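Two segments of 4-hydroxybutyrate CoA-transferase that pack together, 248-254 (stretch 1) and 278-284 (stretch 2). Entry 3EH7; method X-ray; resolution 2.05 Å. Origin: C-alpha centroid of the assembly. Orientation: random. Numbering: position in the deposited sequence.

Stretch 1 248-254: VVELVRS
Stretch 2, residues 278-284: EDVYHFI

Residues 248-253 continue a helix that begins earlier in the chain, with Ser-254 outside it, and the second stretch is helical from Glu-278. Their N-to-C directions differ by 52°, and the axes approach to 11.1 Å. The register is set by Val-249 and Val-280, whose CA atoms lie 7.0 Å apart. Phi/psi are mostly near -60/-40; the departures are -75/-22 at Leu-251, -85/-17 at Ile-284 and -88/3 at Ser-254.

Three backbone N to O(i-4) bonds lie within each stretch. In the first, Val-252 N donates to Val-248 O (3.0 Å), Arg-253 N to Val-249 O (2.9 Å) and Ser-254 N to Glu-250 O (3.0 Å). In the second, His-282 N reaches Glu-278 O, Phe-283 N reaches Asp-279 O and Ile-284 N reaches Val-280 O, each at 3.0 Å. Glu-250 O accepts twice, because Ser-254, with chi1 at 60° (p), also donates from OG to Glu-250 O at 3.0 Å. No backbone polar atom is needed to bridge the helices; every cross-stretch hydrogen bond is made by side chains.

Those bonds come from one pair. The CA-to-CB bond of Arg-253 (chi1 to chi3 m, t, t; chi4 153°) points toward the second stretch, and its guanidinium forms a two-pronged salt bridge with Asp-279 (chi1 t, chi2 33°). Arg-253 NH2 donates to Asp-279 OD2 at 2.6 Å with an N-H...O angle of 162°, and Arg-253 NH1 donates to Asp-279 OD1 at 3.1 Å and 154°. Both carboxylate oxygens are thus engaged, and OD2 lies at the guanidinium edge, near its plane, where the N-H bonds point. Arg-253 is exposed and Asp-279 partly exposed, so the charges pair without being fully buried, and the matched N-H donors and carboxylate oxygens satisfy one another.

Beside it the packing is apolar. Phe-283 (chi1 170°, t; chi2 83°) points its CA-to-CB bond toward the first helix and has the largest covered area, 84 Å² of the 313 Å² buried in total. Val-249 (chi1 171°, t) sets CG1 over one ring face, 3.7 Å from the Phe-283 centroid and 12° off the normal, a CH-pi contact. Its other methyl, CG2, lies 3.7 Å from Phe-283 CD2 and 4.0 Å from Val-280 CG2, so this buried, branched side chain touches two partners. Val-252 CG1 (chi1 170°, t) lies 4.0 Å from Phe-283 CZ, near the ring tip. Arg-253 NH1 also comes within 3.6 Å of Phe-283 CB, joining the polar and apolar parts of the contact.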

ATOM      1  N   VAL A 248      25.724  -5.130  -9.839  1.00 20.88           N
ATOM      2  CA  VAL A 248      25.847  -3.809  -9.227  1.00 21.03           C
ATOM      3  C   VAL A 248      27.309  -3.507  -8.956  1.00 20.76           C
ATOM      4  O   VAL A 248      27.785  -2.432  -9.314  1.00 20.00           O
ATOM      5  CB  VAL A 248      24.966  -3.639  -7.925  1.00 20.87           C
ATOM      6  CG1 VAL A 248      25.520  -2.550  -7.012  1.00 20.91           C
ATOM      7  CG2 VAL A 248      23.527  -3.288  -8.304  1.00 20.58           C
ATOM      8  N   VAL A 249      28.023  -4.457  -8.356  1.00 21.79           N
ATOM      9  CA  VAL A 249      29.439  -4.254  -8.017  1.00 22.26           C
ATOM     10  C   VAL A 249      30.269  -3.949  -9.259  1.00 22.97           C
ATOM     11  O   VAL A 249      31.228  -3.168  -9.204  1.00 22.92           O
ATOM     12  CB  VAL A 249      30.035  -5.472  -7.295  1.00 22.43           C
ATOM     13  CG1 VAL A 249      31.563  -5.324  -7.159  1.00 23.58           C
ATOM     14  CG2 VAL A 249      29.383  -5.695  -5.931  1.00 21.88           C
ATOM     15  N   GLU A 250      29.911  -4.569 -10.380  1.00 23.82           N
ATOM     16  CA  GLU A 250      30.620  -4.328 -11.655  1.00 25.13           C
ATOM     17  C   GLU A 250      30.457  -2.874 -12.068  1.00 25.42           C
ATOM     18  O   GLU A 250      31.403  -2.249 -12.527  1.00 25.02           O
ATOM     19  CB  GLU A 250      30.114  -5.260 -12.769  1.00 25.00           C
ATOM     20  CG  GLU A 250      30.761  -4.983 -14.125  1.00 28.89           C
ATOM     21  CD  GLU A 250      30.136  -5.781 -15.277  1.00 32.14           C
ATOM     22  OE1 GLU A 250      29.075  -6.442 -15.093  1.00 34.71           O
ATOM     23  OE2 GLU A 250      30.712  -5.724 -16.378  1.00 35.74           O
ATOM     24  N   LEU A 251      29.262  -2.316 -11.876  1.00 26.28           N
ATOM     25  CA  LEU A 251      29.063  -0.905 -12.198  1.00 26.64           C
ATOM     26  C   LEU A 251      29.692   0.027 -11.173  1.00 27.02           C
ATOM     27  O   LEU A 251      29.969   1.181 -11.488  1.00 27.41           O
ATOM     28  CB  LEU A 251      27.586  -0.576 -12.398  1.00 27.16           C
ATOM     29  CG  LEU A 251      26.968  -0.947 -13.743  1.00 27.56           C
ATOM     30  CD1 LEU A 251      25.468  -0.789 -13.665  1.00 28.76           C
ATOM     31  CD2 LEU A 251      27.508  -0.097 -14.852  1.00 27.85           C
ATOM     32  N   VAL A 252      29.925  -0.438  -9.949  1.00 27.50           N
ATOM     33  CA  VAL A 252      30.679   0.378  -9.012  1.00 27.93           C
ATOM     34  C   VAL A 252      32.125   0.429  -9.485  1.00 29.44           C
ATOM     35  O   VAL A 252      32.699   1.502  -9.625  1.00 29.40           O
ATOM     36  CB  VAL A 252      30.650  -0.157  -7.580  1.00 28.61           C
ATOM     37  CG1 VAL A 252      31.683   0.617  -6.716  1.00 29.23           C
ATOM     38  CG2 VAL A 252      29.220  -0.064  -6.988  1.00 24.52           C
ATOM     39  N   ARG A 253      32.693  -0.739  -9.771  1.00 30.13           N
ATOM     40  CA  ARG A 253      34.096  -0.821 -10.155  1.00 30.55           C
ATOM     41  C   ARG A 253      34.347  -0.025 -11.419  1.00 30.44           C
ATOM     42  O   ARG A 253      35.408   0.545 -11.584  1.00 30.82           O
ATOM     43  CB  ARG A 253      34.525  -2.276 -10.327  1.00 30.83           C
ATOM     44  CG  ARG A 253      34.660  -2.989  -9.008  1.00 31.10           C
ATOM     45  CD  ARG A 253      34.930  -4.457  -9.201  1.00 31.44           C
ATOM     46  NE  ARG A 253      35.363  -5.109  -7.966  1.00 32.00           N
ATOM     47  CZ  ARG A 253      35.178  -6.402  -7.681  1.00 34.02           C
ATOM     48  NH1 ARG A 253      35.624  -6.902  -6.539  1.00 34.08           N
ATOM     49  NH2 ARG A 253      34.549  -7.213  -8.531  1.00 35.10           N
ATOM     50  N   SER A 254      33.353   0.064 -12.294  1.00 30.17           N
ATOM     51  CA  SER A 254      33.526   0.839 -13.513  1.00 29.52           C
ATOM     52  C   SER A 254      33.178   2.328 -13.402  1.00 29.08           C
ATOM     53  O   SER A 254      33.221   3.042 -14.408  1.00 29.93           O
ATOM     54  CB  SER A 254      32.688   0.227 -14.624  1.00 29.67           C
ATOM     55  OG  SER A 254      31.340   0.232 -14.245  1.00 30.05           O
ATOM     56  N   GLU A 278      31.660 -15.332  -4.936  1.00 29.96           N
ATOM     57  CA  GLU A 278      32.710 -15.156  -3.943  1.00 31.07           C
ATOM     58  C   GLU A 278      33.361 -13.782  -4.101  1.00 31.35           C
ATOM     59  O   GLU A 278      33.775 -13.154  -3.122  1.00 31.84           O
ATOM     60  CB  GLU A 278      33.733 -16.291  -4.051  1.00 31.72           C
ATOM     61  CG  GLU A 278      34.357 -16.702  -2.722  1.00 34.75           C
ATOM     62  CD  GLU A 278      33.358 -16.792  -1.554  1.00 38.94           C
ATOM     63  OE1 GLU A 278      32.205 -17.313  -1.720  1.00 42.58           O
ATOM     64  OE2 GLU A 278      33.740 -16.321  -0.456  1.00 41.56           O
ATOM     65  N   ASP A 279      33.399 -13.286  -5.327  1.00 31.53           N
ATOM     66  CA  ASP A 279      33.928 -11.962  -5.593  1.00 31.73           C
ATOM     67  C   ASP A 279      33.152 -10.863  -4.885  1.00 30.98           C
ATOM     68  O   ASP A 279      33.759  -9.943  -4.342  1.00 31.10           O
ATOM     69  CB  ASP A 279      33.931 -11.685  -7.091  1.00 32.39           C
ATOM     70  CG  ASP A 279      34.581 -10.375  -7.437  1.00 33.90           C
ATOM     71  OD1 ASP A 279      35.541  -9.949  -6.758  1.00 38.00           O
ATOM     72  OD2 ASP A 279      34.125  -9.752  -8.407  1.00 37.26           O
ATOM     73  N   VAL A 280      31.818 -10.934  -4.900  1.00 30.18           N
ATOM     74  CA  VAL A 280      31.003  -9.920  -4.206  1.00 29.17           C
ATOM     75  C   VAL A 280      31.303  -9.908  -2.708  1.00 28.57           C
ATOM     76  O   VAL A 280      31.435  -8.832  -2.098  1.00 28.39           O
ATOM     77  CB  VAL A 280      29.488 -10.135  -4.428  1.00 29.63           C
ATOM     78  CG1 VAL A 280      28.666  -9.381  -3.391  1.00 29.33           C
ATOM     79  CG2 VAL A 280      29.113  -9.690  -5.822  1.00 28.73           C
ATOM     80  N   TYR A 281      31.420 -11.106  -2.136  1.00 27.24           N
ATOM     81  CA  TYR A 281      31.669 -11.265  -0.733  1.00 27.07           C
ATOM     82  C   TYR A 281      33.048 -10.728  -0.315  1.00 27.82           C
ATOM     83  O   TYR A 281      33.178 -10.224   0.792  1.00 28.01           O
ATOM     84  CB  TYR A 281      31.499 -12.728  -0.331  1.00 26.45           C
ATOM     85  CG  TYR A 281      30.139 -13.310  -0.686  1.00 24.56           C
ATOM     86  CD1 TYR A 281      28.985 -12.536  -0.623  1.00 23.35           C
ATOM     87  CD2 TYR A 281      30.015 -14.633  -1.076  1.00 24.54           C
ATOM     88  CE1 TYR A 281      27.733 -13.077  -0.954  1.00 25.40           C
ATOM     89  CE2 TYR A 281      28.789 -15.175  -1.401  1.00 23.87           C
ATOM     90  CZ  TYR A 281      27.648 -14.391  -1.338  1.00 24.82           C
ATOM     91  OH  TYR A 281      26.426 -14.921  -1.650  1.00 23.76           O
ATOM     92  N   HIS A 282      34.052 -10.820  -1.196  1.00 27.94           N
ATOM     93  CA  HIS A 282      35.359 -10.176  -0.961  1.00 28.71           C
ATOM     94  C   HIS A 282      35.263  -8.644  -1.095  1.00 27.73           C
ATOM     95  O   HIS A 282      35.773  -7.923  -0.262  1.00 27.38           O
ATOM     96  CB  HIS A 282      36.439 -10.733  -1.908  1.00 29.28           C
ATOM     97  CG  HIS A 282      37.763 -10.037  -1.793  1.00 32.91           C
ATOM     98  ND1 HIS A 282      38.247  -9.187  -2.768  1.00 37.05           N
ATOM     99  CD2 HIS A 282      38.694 -10.039  -0.804  1.00 36.43           C
ATOM    100  CE1 HIS A 282      39.430  -8.722  -2.403  1.00 37.03           C
ATOM    101  NE2 HIS A 282      39.721  -9.216  -1.211  1.00 37.76           N
ATOM    102  N   PHE A 283      34.585  -8.158  -2.127  1.00 26.88           N
ATOM    103  CA  PHE A 283      34.426  -6.719  -2.331  1.00 26.65           C
ATOM    104  C   PHE A 283      33.749  -5.990  -1.135  1.00 27.18           C
ATOM    105  O   PHE A 283      34.114  -4.855  -0.806  1.00 27.00           O
ATOM    106  CB  PHE A 283      33.647  -6.475  -3.621  1.00 26.73           C
ATOM    107  CG  PHE A 283      33.225  -5.060  -3.823  1.00 25.56           C
ATOM    108  CD1 PHE A 283      34.099  -4.140  -4.353  1.00 25.27           C
ATOM    109  CD2 PHE A 283      31.936  -4.654  -3.490  1.00 27.41           C
ATOM    110  CE1 PHE A 283      33.722  -2.834  -4.544  1.00 24.23           C
ATOM    111  CE2 PHE A 283      31.538  -3.336  -3.679  1.00 25.84           C
ATOM    112  CZ  PHE A 283      32.451  -2.424  -4.223  1.00 24.38           C
ATOM    113  N   ILE A 284      32.785  -6.641  -0.483  1.00 26.47           N
ATOM    114  CA  ILE A 284      32.043  -6.000   0.604  1.00 26.70           C
ATOM    115  C   ILE A 284      32.749  -6.116   1.957  1.00 27.30           C
ATOM    116  O   ILE A 284      32.409  -5.393   2.881  1.00 27.85           O
ATOM    117  CB  ILE A 284      30.597  -6.568   0.754  1.00 26.70           C
ATOM    118  CG1 ILE A 284      30.643  -8.016   1.297  1.00 27.11           C
ATOM    119  CG2 ILE A 284      29.838  -6.413  -0.572  1.00 23.91           C
ATOM    120  CD1 ILE A 284      29.317  -8.746   1.321  1.00 28.72           C
TER